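Local coordinates for protein HIAXHD3 (Humicola insolens, PDB 3ZXK) that probably hydrolyses alpha-L-arabinofuranosyl side chains of arabinoxylan as a family 43 glycoside hydrolase, a scaffold used to engineer added endo-xylanase activity, at residues S33-A37 and A78-W84; S59-F65 and T107-T111; S67-L71 and W335-P339. Where two conformers were deposited one is given. Residue numbers count along the deposited sequence, not the author numbering.

Interaction 1. Residues S33-A37 and A78-W84; sequences SSTFA and AYVKGIW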
ATOM      1  N   SER A  33       6.329  -0.668  -1.261  1.00  5.37           N
ATOM      2  CA  SER A  33       5.522  -0.410  -0.056  1.00  5.13           C
ATOM      3  C   SER A  33       4.939  -1.675   0.585  1.00  5.54           C
ATOM      4  O   SER A  33       5.024  -2.781   0.002  1.00  5.75           O
ATOM      5  CB  SER A  33       4.428   0.649  -0.299  1.00  5.43           C
ATOM      6  OG  SER A  33       3.434   0.159  -1.182  1.00  6.98           O
ATOM      7  N   SER A  34       4.343  -1.504   1.776  1.00  5.60           N
ATOM      8  CA  SER A  34       3.804  -2.628   2.543  0.64  5.76           C
ATOM      9  C   SER A  34       2.293  -2.708   2.504  1.00  5.64           C
ATOM     10  O   SER A  34       1.583  -1.682   2.476  1.00  6.53           O
ATOM     11  CB  SER A  34       4.238  -2.486   3.988  0.64  6.69           C
ATOM     12  OG  SER A  34       5.637  -2.412   4.036  0.64  9.89           O
ATOM     13  N   THR A  35       1.797  -3.946   2.496  1.00  5.12           N
ATOM     14  CA  THR A  35       0.380  -4.188   2.235  1.00  4.39           C
ATOM     15  C   THR A  35      -0.316  -5.154   3.189  1.00  4.21           C
ATOM     16  O   THR A  35      -1.454  -5.488   2.959  1.00  3.95           O
ATOM     17  CB  THR A  35       0.190  -4.747   0.815  1.00  4.53           C
ATOM     18  OG1 THR A  35       1.290  -5.619   0.512  1.00  4.97           O
ATOM     19  CG2 THR A  35       0.166  -3.593  -0.236  1.00  5.82           C
ATOM     20  N   PHE A  36       0.358  -5.618   4.240  1.00  4.24           N
ATOM     21  CA  PHE A  36      -0.344  -6.437   5.255  1.00  3.81           C
ATOM     22  C   PHE A  36      -0.971  -7.684   4.603  1.00  4.08           C
ATOM     23  O   PHE A  36      -0.243  -8.437   3.941  1.00  4.25           O
ATOM     24  CB  PHE A  36      -1.278  -5.546   6.124  1.00  4.32           C
ATOM     25  CG  PHE A  36      -0.498  -4.453   6.816  1.00  5.41           C
ATOM     26  CD1 PHE A  36      -0.182  -3.249   6.161  1.00  5.31           C
ATOM     27  CD2 PHE A  36       0.045  -4.690   8.090  1.00  5.70           C
ATOM     28  CE1 PHE A  36       0.614  -2.289   6.789  1.00  6.05           C
ATOM     29  CE2 PHE A  36       0.841  -3.736   8.717  1.00  5.96           C
ATOM     30  CZ  PHE A  36       1.109  -2.535   8.066  1.00  6.04           C
ATOM     31  N   ALA A  37      -2.270  -7.892   4.762  1.00  4.07           N
ATOM     32  CA  ALA A  37      -2.933  -9.069   4.195  1.00  4.13           C
ATOM     33  C   ALA A  37      -3.618  -8.790   2.853  1.00  3.96           C
ATOM     34  O   ALA A  37      -4.360  -9.629   2.347  1.00  4.38           O
ATOM     35  CB  ALA A  37      -3.919  -9.679   5.202  1.00  5.21           C
ATOM     36  N   ALA A  78      -5.795 -13.282   8.656  1.00  5.69           N
ATOM     37  CA  ALA A  78      -4.434 -12.762   8.820  1.00  5.34           C
ATOM     38  C   ALA A  78      -4.473 -11.229   8.805  1.00  4.97           C
ATOM     39  O   ALA A  78      -3.511 -10.572   8.406  1.00  5.32           O
ATOM     40  CB  ALA A  78      -3.501 -13.293   7.723  1.00  5.63           C
ATOM     41  N   TYR A  79      -5.600 -10.659   9.226  1.00  4.30           N
ATOM     42  CA  TYR A  79      -5.716  -9.208   9.325  1.00  4.37           C
ATOM     43  C   TYR A  79      -4.540  -8.591  10.073  1.00  4.27           C
ATOM     44  O   TYR A  79      -4.232  -9.000  11.200  1.00  4.71           O
ATOM     45  CB  TYR A  79      -7.036  -8.780   9.979  1.00  4.57           C
ATOM     46  CG  TYR A  79      -8.213  -8.866   9.061  1.00  4.56           C
ATOM     47  CD1 TYR A  79      -8.396  -7.916   8.037  1.00  4.69           C
ATOM     48  CD2 TYR A  79      -9.151  -9.879   9.212  1.00  4.84           C
ATOM     49  CE1 TYR A  79      -9.512  -7.985   7.195  1.00  4.63           C
ATOM     50  CE2 TYR A  79     -10.255  -9.982   8.353  1.00  4.49           C
ATOM     51  CZ  TYR A  79     -10.444  -9.028   7.370  1.00  4.95           C
ATOM     52  OH  TYR A  79     -11.530  -9.134   6.531  1.00  4.56           O
ATOM     53  N   VAL A  80      -3.919  -7.579   9.446  1.00  4.39           N
ATOM     54  CA  VAL A  80      -2.847  -6.763  10.052  1.00  4.45           C
ATOM     55  C   VAL A  80      -1.572  -7.597  10.292  1.00  4.62           C
ATOM     56  O   VAL A  80      -0.658  -7.170  10.991  1.00  5.26           O
ATOM     57  CB  VAL A  80      -3.298  -5.932  11.300  1.00  4.57           C
ATOM     58  CG1 VAL A  80      -2.392  -4.727  11.517  1.00  4.87           C
ATOM     59  CG2 VAL A  80      -4.732  -5.489  11.182  1.00  4.96           C
ATOM     60  N   LYS A  81      -1.516  -8.782   9.707  1.00  4.36           N
ATOM     61  CA  LYS A  81      -0.282  -9.554   9.657  1.00  4.67           C
ATOM     62  C   LYS A  81       0.354  -9.329   8.290  1.00  4.82           C
ATOM     63  O   LYS A  81       0.449  -8.190   7.848  1.00  4.55           O
ATOM     64  CB  LYS A  81      -0.528 -11.025  10.024  1.00  5.51           C
ATOM     65  CG  LYS A  81      -1.050 -11.188  11.466  1.00  7.80           C
ATOM     66  CD  LYS A  81      -1.236 -12.649  11.807  1.00 10.46           C
ATOM     67  CE  LYS A  81      -1.676 -12.837  13.241  1.00 14.48           C
ATOM     68  NZ  LYS A  81      -2.129 -14.238  13.489  1.00 19.55           N
ATOM     69  N   GLY A  82       0.811 -10.387   7.636  1.00  5.41           N
ATOM     70  CA  GLY A  82       1.348 -10.261   6.289  1.00  4.98           C
ATOM     71  C   GLY A  82       2.535  -9.318   6.178  1.00  4.65           C
ATOM     72  O   GLY A  82       3.425  -9.340   7.016  1.00  4.90           O
ATOM     73  N   ILE A  83       2.544  -8.527   5.113  1.00  4.07           N
ATOM     74  CA  ILE A  83       3.717  -7.755   4.751  1.00  4.15           C
ATOM     75  C   ILE A  83       3.797  -6.453   5.533  1.00  4.33           C
ATOM     76  O   ILE A  83       2.986  -5.541   5.353  1.00  4.36           O
ATOM     77  CB  ILE A  83       3.746  -7.470   3.236  1.00  3.99           C
ATOM     78  CG1 ILE A  83       3.837  -8.802   2.479  1.00  4.51           C
ATOM     79  CG2 ILE A  83       4.880  -6.500   2.875  1.00  4.63           C
ATOM     80  CD1 ILE A  83       3.690  -8.667   0.955  1.00  4.39           C
ATOM     81  N   TRP A  84       4.760  -6.432   6.451  1.00  4.72           N
ATOM     82  CA  TRP A  84       5.139  -5.227   7.187  1.00  5.40           C
ATOM     83  C   TRP A  84       6.309  -4.578   6.452  1.00  5.28           C
ATOM     84  O   TRP A  84       6.479  -4.785   5.233  1.00  5.40           O
ATOM     85  CB  TRP A  84       5.443  -5.582   8.630  1.00  6.38           C
ATOM     86  CG  TRP A  84       4.212  -5.838   9.461  1.00  7.84           C
ATOM     87  CD1 TRP A  84       3.042  -6.495   9.086  1.00  7.97           C
ATOM     88  CD2 TRP A  84       4.017  -5.467  10.860  1.00 11.61           C
ATOM     89  NE1 TRP A  84       2.161  -6.581  10.139  1.00  9.12           N
ATOM     90  CE2 TRP A  84       2.674  -5.951  11.234  1.00 12.31           C
ATOM     91  CE3 TRP A  84       4.775  -4.768  11.793  1.00 14.03           C
ATOM     92  CZ2 TRP A  84       2.149  -5.750  12.500  1.00 15.23           C
ATOM     93  CZ3 TRP A  84       4.242  -4.569  13.070  1.00 15.87           C
ATOM     94  CH2 TRP A  84       2.958  -5.050  13.420  1.00 17.13           C
TER
HETATM   95  O   HOH W   1      -4.402  -6.529   6.746  1.00  5.19           O

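Interaction 2. Residues S59-F65 and T107-T111; sequences SVPRLNF and TYLWT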
ATOM      1  N   SER A  59       5.378  -7.208  -6.010  1.00  3.30           N
ATOM      2  CA  SER A  59       6.426  -8.254  -5.829  1.00  3.23           C
ATOM      3  C   SER A  59       5.894  -9.610  -5.348  1.00  3.44           C
ATOM      4  O   SER A  59       6.574 -10.613  -5.514  1.00  3.74           O
ATOM      5  CB  SER A  59       7.480  -7.764  -4.833  1.00  3.50           C
ATOM      6  OG  SER A  59       8.178  -6.673  -5.366  1.00  4.07           O
ATOM      7  N   VAL A  60       4.704  -9.605  -4.734  1.00  3.30           N
ATOM      8  CA  VAL A  60       4.139 -10.862  -4.218  1.00  3.43           C
ATOM      9  C   VAL A  60       2.764 -11.082  -4.859  1.00  3.77           C
ATOM     10  O   VAL A  60       1.731 -10.680  -4.320  1.00  4.04           O
ATOM     11  CB  VAL A  60       4.111 -10.857  -2.672  1.00  3.48           C
ATOM     12  CG1 VAL A  60       3.651 -12.212  -2.128  1.00  3.94           C
ATOM     13  CG2 VAL A  60       5.486 -10.543  -2.104  1.00  3.93           C
ATOM     14  N   PRO A  61       2.735 -11.714  -6.034  1.00  4.13           N
ATOM     15  CA  PRO A  61       1.458 -11.804  -6.753  1.00  4.69           C
ATOM     16  C   PRO A  61       0.367 -12.564  -6.015  1.00  4.51           C
ATOM     17  O   PRO A  61      -0.812 -12.289  -6.265  1.00  5.18           O
ATOM     18  CB  PRO A  61       1.831 -12.482  -8.078  1.00  5.46           C
ATOM     19  CG  PRO A  61       3.246 -12.963  -7.942  1.00  5.97           C
ATOM     20  CD  PRO A  61       3.880 -12.069  -6.899  1.00  4.68           C
ATOM     21  N   ARG A  62       0.728 -13.516  -5.162  1.00  4.62           N
ATOM     22  CA  ARG A  62      -0.252 -14.161  -4.277  1.00  4.51           C
ATOM     23  C   ARG A  62       0.516 -14.447  -3.007  1.00  4.41           C
ATOM     24  O   ARG A  62       1.651 -14.917  -3.080  1.00  5.29           O
ATOM     25  CB  ARG A  62      -0.788 -15.454  -4.882  1.00  5.48           C
ATOM     26  CG  ARG A  62      -1.784 -16.183  -3.998  1.00  5.32           C
ATOM     27  CD  ARG A  62      -2.380 -17.369  -4.742  1.00  6.61           C
ATOM     28  NE  ARG A  62      -3.338 -18.092  -3.901  1.00  7.25           N
ATOM     29  CZ  ARG A  62      -4.639 -17.832  -3.854  1.00  7.76           C
ATOM     30  NH1 ARG A  62      -5.163 -16.880  -4.636  1.00  6.56           N
ATOM     31  NH2 ARG A  62      -5.417 -18.527  -3.025  1.00  9.99           N
ATOM     32  N   LEU A  63      -0.080 -14.170  -1.854  1.00  4.34           N
ATOM     33  CA  LEU A  63       0.627 -14.278  -0.581  1.00  4.88           C
ATOM     34  C   LEU A  63       0.848 -15.752  -0.304  1.00  5.72           C
ATOM     35  O   LEU A  63      -0.086 -16.521  -0.324  1.00  7.49           O
ATOM     36  CB  LEU A  63      -0.193 -13.607   0.542  1.00  5.38           C
ATOM     37  CG  LEU A  63      -0.665 -12.168   0.208  1.00  5.07           C
ATOM     38  CD1 LEU A  63      -1.332 -11.524   1.421  1.00  5.68           C
ATOM     39  CD2 LEU A  63       0.490 -11.284  -0.253  1.00  4.96           C
ATOM     40  N   ASN A  64       2.093 -16.139  -0.038  1.00  5.70           N
ATOM     41  CA  ASN A  64       2.462 -17.535   0.197  1.00  6.77           C
ATOM     42  C   ASN A  64       2.962 -17.797   1.614  1.00  7.34           C
ATOM     43  O   ASN A  64       3.813 -18.662   1.839  1.00  9.46           O
ATOM     44  CB  ASN A  64       3.525 -17.960  -0.826  1.00  7.32           C
ATOM     45  CG  ASN A  64       4.862 -17.225  -0.649  1.00  7.95           C
ATOM     46  OD1 ASN A  64       4.905 -16.003  -0.430  1.00  7.61           O
ATOM     47  ND2 ASN A  64       5.960 -17.970  -0.781  1.00 10.10           N
ATOM     48  N   PHE A  65       2.396 -17.088   2.565  1.00  6.75           N
ATOM     49  CA  PHE A  65       2.934 -17.067   3.913  1.00  7.15           C
ATOM     50  C   PHE A  65       2.201 -17.988   4.873  1.00  7.56           C
ATOM     51  O   PHE A  65       2.523 -18.031   6.063  1.00 10.44           O
ATOM     52  CB  PHE A  65       2.912 -15.651   4.467  1.00  6.73           C
ATOM     53  CG  PHE A  65       3.402 -14.608   3.504  1.00  6.41           C
ATOM     54  CD1 PHE A  65       4.650 -14.749   2.903  1.00  6.80           C
ATOM     55  CD2 PHE A  65       2.635 -13.477   3.210  1.00  6.48           C
ATOM     56  CE1 PHE A  65       5.141 -13.781   2.028  1.00  6.52           C
ATOM     57  CE2 PHE A  65       3.126 -12.506   2.332  1.00  6.20           C
ATOM     58  CZ  PHE A  65       4.362 -12.669   1.719  1.00  5.98           C
ATOM     59  N   THR A 107      11.594 -15.197   6.674  1.00  7.28           N
ATOM     60  CA  THR A 107      11.846 -14.188   5.672  1.00  6.43           C
ATOM     61  C   THR A 107      11.721 -14.805   4.284  1.00  6.29           C
ATOM     62  O   THR A 107      12.322 -15.846   4.004  1.00  7.48           O
ATOM     63  CB  THR A 107      13.240 -13.572   5.885  1.00  6.73           C
ATOM     64  OG1 THR A 107      13.281 -12.991   7.186  1.00  8.61           O
ATOM     65  CG2 THR A 107      13.503 -12.464   4.850  1.00  6.57           C
ATOM     66  N   TYR A 108      10.937 -14.157   3.425  1.00  4.68           N
ATOM     67  CA  TYR A 108      10.603 -14.688   2.098  1.00  4.35           C
ATOM     68  C   TYR A 108      11.279 -13.832   1.049  1.00  4.09           C
ATOM     69  O   TYR A 108      11.277 -12.594   1.184  1.00  4.81           O
ATOM     70  CB  TYR A 108       9.083 -14.639   1.881  1.00  5.07           C
ATOM     71  CG  TYR A 108       8.354 -15.562   2.815  1.00  6.05           C
ATOM     72  CD1 TYR A 108       8.011 -15.165   4.121  1.00  6.48           C
ATOM     73  CD2 TYR A 108       8.008 -16.847   2.402  1.00  7.02           C
ATOM     74  CE1 TYR A 108       7.364 -16.032   4.990  1.00  8.12           C
ATOM     75  CE2 TYR A 108       7.331 -17.718   3.258  1.00  8.50           C
ATOM     76  CZ  TYR A 108       7.021 -17.307   4.546  1.00  8.77           C
ATOM     77  OH  TYR A 108       6.372 -18.181   5.392  1.00 10.88           O
ATOM     78  N   LEU A 109      11.896 -14.478   0.052  1.00  3.83           N
ATOM     79  CA  LEU A 109      12.491 -13.791  -1.077  1.00  3.61           C
ATOM     80  C   LEU A 109      11.674 -14.054  -2.323  1.00  3.78           C
ATOM     81  O   LEU A 109      11.444 -15.206  -2.681  1.00  4.11           O
ATOM     82  CB  LEU A 109      13.918 -14.291  -1.326  1.00  3.93           C
ATOM     83  CG  LEU A 109      14.537 -13.842  -2.637  1.00  4.21           C
ATOM     84  CD1 LEU A 109      14.627 -12.317  -2.719  1.00  4.08           C
ATOM     85  CD2 LEU A 109      15.909 -14.499  -2.774  1.00  5.27           C
ATOM     86  N   TRP A 110      11.232 -12.972  -2.962  1.00  3.46           N
ATOM     87  CA  TRP A 110      10.583 -13.039  -4.262  1.00  3.50           C
ATOM     88  C   TRP A 110      11.419 -12.270  -5.247  1.00  3.35           C
ATOM     89  O   TRP A 110      11.938 -11.187  -4.906  1.00  3.43           O
ATOM     90  CB  TRP A 110       9.199 -12.413  -4.190  1.00  3.93           C
ATOM     91  CG  TRP A 110       8.137 -13.293  -3.587  1.00  4.14           C
ATOM     92  CD1 TRP A 110       7.932 -13.608  -2.232  1.00  5.36           C
ATOM     93  CD2 TRP A 110       7.093 -14.000  -4.327  1.00  4.78           C
ATOM     94  NE1 TRP A 110       6.845 -14.430  -2.092  1.00  5.23           N
ATOM     95  CE2 TRP A 110       6.293 -14.708  -3.338  1.00  5.28           C
ATOM     96  CE3 TRP A 110       6.761 -14.112  -5.676  1.00  5.61           C
ATOM     97  CZ2 TRP A 110       5.195 -15.491  -3.706  1.00  5.81           C
ATOM     98  CZ3 TRP A 110       5.663 -14.902  -6.043  1.00  6.21           C
ATOM     99  CH2 TRP A 110       4.888 -15.566  -5.076  1.00  6.58           C
ATOM    100  N   THR A 111      11.636 -12.834  -6.442  1.00  3.41           N
ATOM    101  CA  THR A 111      12.467 -12.134  -7.432  1.00  3.56           C
ATOM    102  C   THR A 111      11.775 -12.051  -8.780  1.00  3.59           C
ATOM    103  O   THR A 111      10.907 -12.849  -9.089  1.00  3.86           O
ATOM    104  CB  THR A 111      13.853 -12.787  -7.644  1.00  3.94           C
ATOM    105  OG1 THR A 111      13.668 -14.101  -8.159  1.00  4.99           O
ATOM    106  CG2 THR A 111      14.658 -12.860  -6.324  1.00  4.17           C
TER

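Interaction 3. Residues S67-L71 and W335-P339; sequences SNYDL and WNHNP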
ATOM      1  N   SER A  67      -1.693 -20.702   5.368  1.00  7.60           N
ATOM      2  CA  SER A  67      -3.076 -20.958   4.966  1.00  7.56           C
ATOM      3  C   SER A  67      -4.054 -19.884   5.456  1.00  7.19           C
ATOM      4  O   SER A  67      -5.091 -19.687   4.850  1.00  7.28           O
ATOM      5  CB  SER A  67      -3.525 -22.347   5.414  1.00  8.49           C
ATOM      6  OG  SER A  67      -3.322 -22.521   6.804  1.00 10.90           O
ATOM      7  N   ASN A  68      -3.704 -19.141   6.515  1.00  6.84           N
ATOM      8  CA  ASN A  68      -4.636 -18.105   6.974  1.00  7.02           C
ATOM      9  C   ASN A  68      -4.726 -16.934   5.997  1.00  5.60           C
ATOM     10  O   ASN A  68      -5.669 -16.173   6.064  1.00  5.30           O
ATOM     11  CB  ASN A  68      -4.285 -17.598   8.382  1.00  8.70           C
ATOM     12  CG  ASN A  68      -4.773 -18.530   9.494  1.00 12.10           C
ATOM     13  OD1 ASN A  68      -5.669 -19.386   9.311  1.00 13.14           O
ATOM     14  ND2 ASN A  68      -4.193 -18.355  10.670  1.00 16.45           N
ATOM     15  N   TYR A  69      -3.747 -16.796   5.102  1.00  5.79           N
ATOM     16  CA  TYR A  69      -3.804 -15.757   4.075  1.00  5.52           C
ATOM     17  C   TYR A  69      -4.865 -16.005   3.009  1.00  5.60           C
ATOM     18  O   TYR A  69      -5.130 -15.111   2.222  1.00  6.00           O
ATOM     19  CB  TYR A  69      -2.396 -15.516   3.460  1.00  5.88           C
ATOM     20  CG  TYR A  69      -1.529 -14.886   4.520  1.00  5.67           C
ATOM     21  CD1 TYR A  69      -1.516 -13.509   4.722  1.00  5.30           C
ATOM     22  CD2 TYR A  69      -0.803 -15.696   5.419  1.00  4.90           C
ATOM     23  CE1 TYR A  69      -0.785 -12.957   5.764  1.00  5.77           C
ATOM     24  CE2 TYR A  69      -0.067 -15.143   6.471  1.00  5.53           C
ATOM     25  CZ  TYR A  69      -0.054 -13.769   6.628  1.00  5.59           C
ATOM     26  OH  TYR A  69       0.654 -13.225   7.662  1.00  5.91           O
ATOM     27  N   ASP A  70      -5.490 -17.185   3.004  1.00  5.98           N
ATOM     28  CA  ASP A  70      -6.630 -17.491   2.135  1.00  7.05           C
ATOM     29  C   ASP A  70      -7.977 -17.255   2.839  1.00  7.89           C
ATOM     30  O   ASP A  70      -9.021 -17.578   2.261  1.00  9.21           O
ATOM     31  CB  ASP A  70      -6.549 -18.950   1.646  1.00  8.72           C
ATOM     32  CG  ASP A  70      -5.270 -19.261   0.853  1.00 10.59           C
ATOM     33  OD1 ASP A  70      -4.594 -18.354   0.275  1.00 11.86           O
ATOM     34  OD2 ASP A  70      -4.945 -20.470   0.758  1.00 15.23           O
ATOM     35  N   LEU A  71      -7.955 -16.679   4.059  1.00  6.91           N
ATOM     36  CA  LEU A  71      -9.167 -16.332   4.834  1.00  6.92           C
ATOM     37  C   LEU A  71     -10.139 -17.529   4.861  1.00  7.10           C
ATOM     38  O   LEU A  71     -11.265 -17.459   4.350  1.00  6.82           O
ATOM     39  CB  LEU A  71      -9.823 -15.048   4.281  1.00  6.83           C
ATOM     40  CG  LEU A  71     -10.942 -14.362   5.075  1.00  7.04           C
ATOM     41  CD1 LEU A  71     -10.469 -13.908   6.463  1.00  7.42           C
ATOM     42  CD2 LEU A  71     -11.429 -13.163   4.276  1.00  8.08           C
ATOM     43  N   TRP A 335      -6.958  -7.552  -3.499  1.00  2.83           N
ATOM     44  CA  TRP A 335      -7.993  -8.241  -2.749  1.00  2.88           C
ATOM     45  C   TRP A 335      -7.734  -8.164  -1.264  1.00  2.98           C
ATOM     46  O   TRP A 335      -6.585  -8.041  -0.857  1.00  3.36           O
ATOM     47  CB  TRP A 335      -7.988  -9.704  -3.125  1.00  3.18           C
ATOM     48  CG  TRP A 335      -8.231 -10.016  -4.568  1.00  3.10           C
ATOM     49  CD1 TRP A 335      -7.290 -10.333  -5.537  1.00  3.93           C
ATOM     50  CD2 TRP A 335      -9.533 -10.153  -5.213  1.00  3.29           C
ATOM     51  NE1 TRP A 335      -7.912 -10.603  -6.739  1.00  4.22           N
ATOM     52  CE2 TRP A 335      -9.258 -10.506  -6.606  1.00  3.71           C
ATOM     53  CE3 TRP A 335     -10.863  -9.962  -4.801  1.00  3.42           C
ATOM     54  CZ2 TRP A 335     -10.276 -10.721  -7.520  1.00  4.15           C
ATOM     55  CZ3 TRP A 335     -11.883 -10.171  -5.734  1.00  3.26           C
ATOM     56  CH2 TRP A 335     -11.590 -10.546  -7.068  1.00  3.71           C
ATOM     57  N   ASN A 336      -8.791  -8.235  -0.447  1.00  3.06           N
ATOM     58  CA  ASN A 336      -8.652  -8.435   0.999  1.00  3.23           C
ATOM     59  C   ASN A 336      -8.359  -9.928   1.248  1.00  3.19           C
ATOM     60  O   ASN A 336      -9.235 -10.760   1.070  1.00  3.40           O
ATOM     61  CB  ASN A 336      -9.941  -8.000   1.704  1.00  3.56           C
ATOM     62  CG  ASN A 336      -9.966  -8.441   3.151  1.00  3.99           C
ATOM     63  OD1 ASN A 336      -8.919  -8.508   3.791  1.00  4.70           O
ATOM     64  ND2 ASN A 336     -11.141  -8.769   3.663  1.00  4.57           N
ATOM     65  N   HIS A 337      -7.115 -10.265   1.613  1.00  3.35           N
ATOM     66  CA  HIS A 337      -6.600 -11.665   1.640  1.00  3.32           C
ATOM     67  C   HIS A 337      -6.533 -12.259   0.229  1.00  3.36           C
ATOM     68  O   HIS A 337      -7.025 -11.650  -0.715  1.00  3.34           O
ATOM     69  CB  HIS A 337      -7.388 -12.570   2.616  1.00  3.54           C
ATOM     70  CG  HIS A 337      -7.251 -12.194   4.093  1.00  4.20           C
ATOM     71  ND1 HIS A 337      -7.694 -11.033   4.612  1.00  4.35           N
ATOM     72  CD2 HIS A 337      -6.745 -12.931   5.164  1.00  4.72           C
ATOM     73  CE1 HIS A 337      -7.457 -11.010   5.940  1.00  4.92           C
ATOM     74  NE2 HIS A 337      -6.912 -12.181   6.286  1.00  4.89           N
ATOM     75  N   ASN A 338      -5.890 -13.403   0.056  1.00  3.55           N
ATOM     76  CA  ASN A 338      -5.825 -14.024  -1.256  1.00  3.58           C
ATOM     77  C   ASN A 338      -7.225 -14.335  -1.752  1.00  3.84           C
ATOM     78  O   ASN A 338      -8.107 -14.767  -0.982  1.00  4.11           O
ATOM     79  CB  ASN A 338      -5.061 -15.331  -1.224  1.00  3.92           C
ATOM     80  CG  ASN A 338      -3.589 -15.143  -1.051  1.00  4.28           C
ATOM     81  OD1 ASN A 338      -3.001 -14.144  -1.484  1.00  4.46           O
ATOM     82  ND2 ASN A 338      -2.971 -16.131  -0.446  1.00  4.75           N
ATOM     83  N   PRO A 339      -7.447 -14.121  -3.052  1.00  4.11           N
ATOM     84  CA  PRO A 339      -8.744 -14.424  -3.621  1.00  4.58           C
ATOM     85  C   PRO A 339      -8.949 -15.933  -3.843  1.00  5.49           C
ATOM     86  O   PRO A 339      -7.962 -16.690  -3.955  1.00  6.88           O
ATOM     87  CB  PRO A 339      -8.686 -13.676  -4.963  1.00  5.00           C
ATOM     88  CG  PRO A 339      -7.258 -13.763  -5.350  1.00  4.88           C
ATOM     89  CD  PRO A 339      -6.530 -13.549  -4.048  1.00  4.14           C
TER
HETATM   90  O   HOH W   2      -9.045 -17.385  -0.610  1.00 10.57           O

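Interaction 1. Residues S33-A37 and A78-W84
Two backbone hydrogen bonds between Phe36 and Ile83 join the segments: Phe36 N to Ile83 O at 2.9 Å and Ile83 N to Phe36 O at 3.0 Å, a single antiparallel hydrogen-bonded bridge. Ser34 OG adds a bond to Trp84 O (2.8 Å), and one water accepts from both Ala37 N (3.2 Å) and Val80 N (2.9 Å). CA-H...O contacts flank the bridge, from Phe36 CA to Lys81 O (3.2 Å) and from Gly82 CA to Phe36 O (3.4 Å); a CB at Gly82 would collide with Phe36 O. Segment 33-37 is a loop within the first blade of the five-bladed beta-propeller of family 43, and 78-84 belongs to the long connection leading to the second; Trp84 lines the glycan pocket, touching bound xylose units. Apolar packing centres on Phe36, whose CE2 lies over one face of the Trp84 indole, 3.5 Å from Trp84 CD1, the planes inclined at 55°. Trp84 NE1 is held by Val80 O (3.0 Å) within the type II turn Ala78-Lys81, and Phe505 packs against both rings.

Interaction 2. Residues S59-F65 and T107-T111
Trp110 dominates this contact. With chi1 in the m well and chi2 at 76°, its indole reaches from strand 106-113 into the curve of loop 59-65, so that residues near both ends of the loop touch the one ring. Val60, a t rotamer, lays its methyls over one indole face: CG1 is 3.8 Å from Trp110 CE2, and CG2 makes a CH-pi contact 4.0 Å from the centroid of the five-membered ring. Pro61 CD meets Trp110 CZ3 at 3.5 Å, and Arg62 O comes within 3.6 Å of Trp110 CZ2. The p rotamer of Asn64 brings OD1 to the indole edge, where it accepts a hydrogen bond from Trp110 NE1 (3.0 Å).

Two residues along the strand, Tyr108 is also an m rotamer, its CA-to-CB bond directed at the loop like that of Trp110. Phe65 CB starts out sideways, but chi1 of -45° carries the ring inward until its edge meets the Tyr108 face: CD1 to CD1 of Tyr108 is 3.6 Å, centroids are 4.8 Å apart and planes stand at 63°, an edge-to-face pair. Arg62, extended through chi1 to chi3, leads away to Pro339 O, with a weak, long ion pair to Asp70.

Ser59 and Val60 form a classic beta bulge opposite Gly41, where the chain turns a corner on leaving strand 54-58, an edge strand of its sheet. The contact thus joins neighbouring blades of the family 43 beta-propeller: aromatic residues of the second blade pack against the chain leaving the first.

Interaction 3. Residues S67-L71 and W335-P339
His337, Asn338 and Leu71 bury the largest areas here. The His337 imidazole has Leu71 CD1 over one face in a CH-pi contact, 4.0 Å from the ring centroid, while Asn68 O approaches its edge, 3.5 Å from His337 CD2. Its two nitrogens are tied to different parts of the fold: ND1 donates to Asn336 OD1 (2.9 Å), and NE2 pairs with Ala78 N. Asn338 bonds through main chain and side chain, with N donating to Tyr69 O (2.9 Å) and ND2 to Asp70 OD1 (2.8 Å); ND2 also meets Leu63 O, and OD1 meets Ser39. Water 2 donates to Asp70 O (2.9 Å) and Asn338 O (2.8 Å). Leu71, at positive phi, follows the 3-10 turn 67-70 and directs its CA-to-CB bond at 335-339. The result is an interdomain contact: a loop of the family 43 catalytic propeller meets the C-terminal concanavalin A-like beta-sandwich just beyond its short strand 334-336.

How the interactions relate
The three contacts lie close together, centres 11 to 13 Å apart, and each touches the other two. Their first segments come in the order 33-37, 59-65, 67-71 and their partners 78-84, 107-111, 335-339, so all three cross along the chain. Interactions 1 and 2 lie within the catalytic domain and share apolar packing of Ile83 against Phe65 and Val60; interaction 3 joins that domain to the C-terminal one. The long loop between strands 54-58 and 87-91 supplies a segment to each. Tyr69 OH with Gly82 N (2.8 Å) and Arg62 NH1 with Pro339 O (2.9 Å), both probable hydrogen bonds, link the domain interface to interactions 1 and 2, and through interaction 1 to the Trp84 side of the glycan pocket.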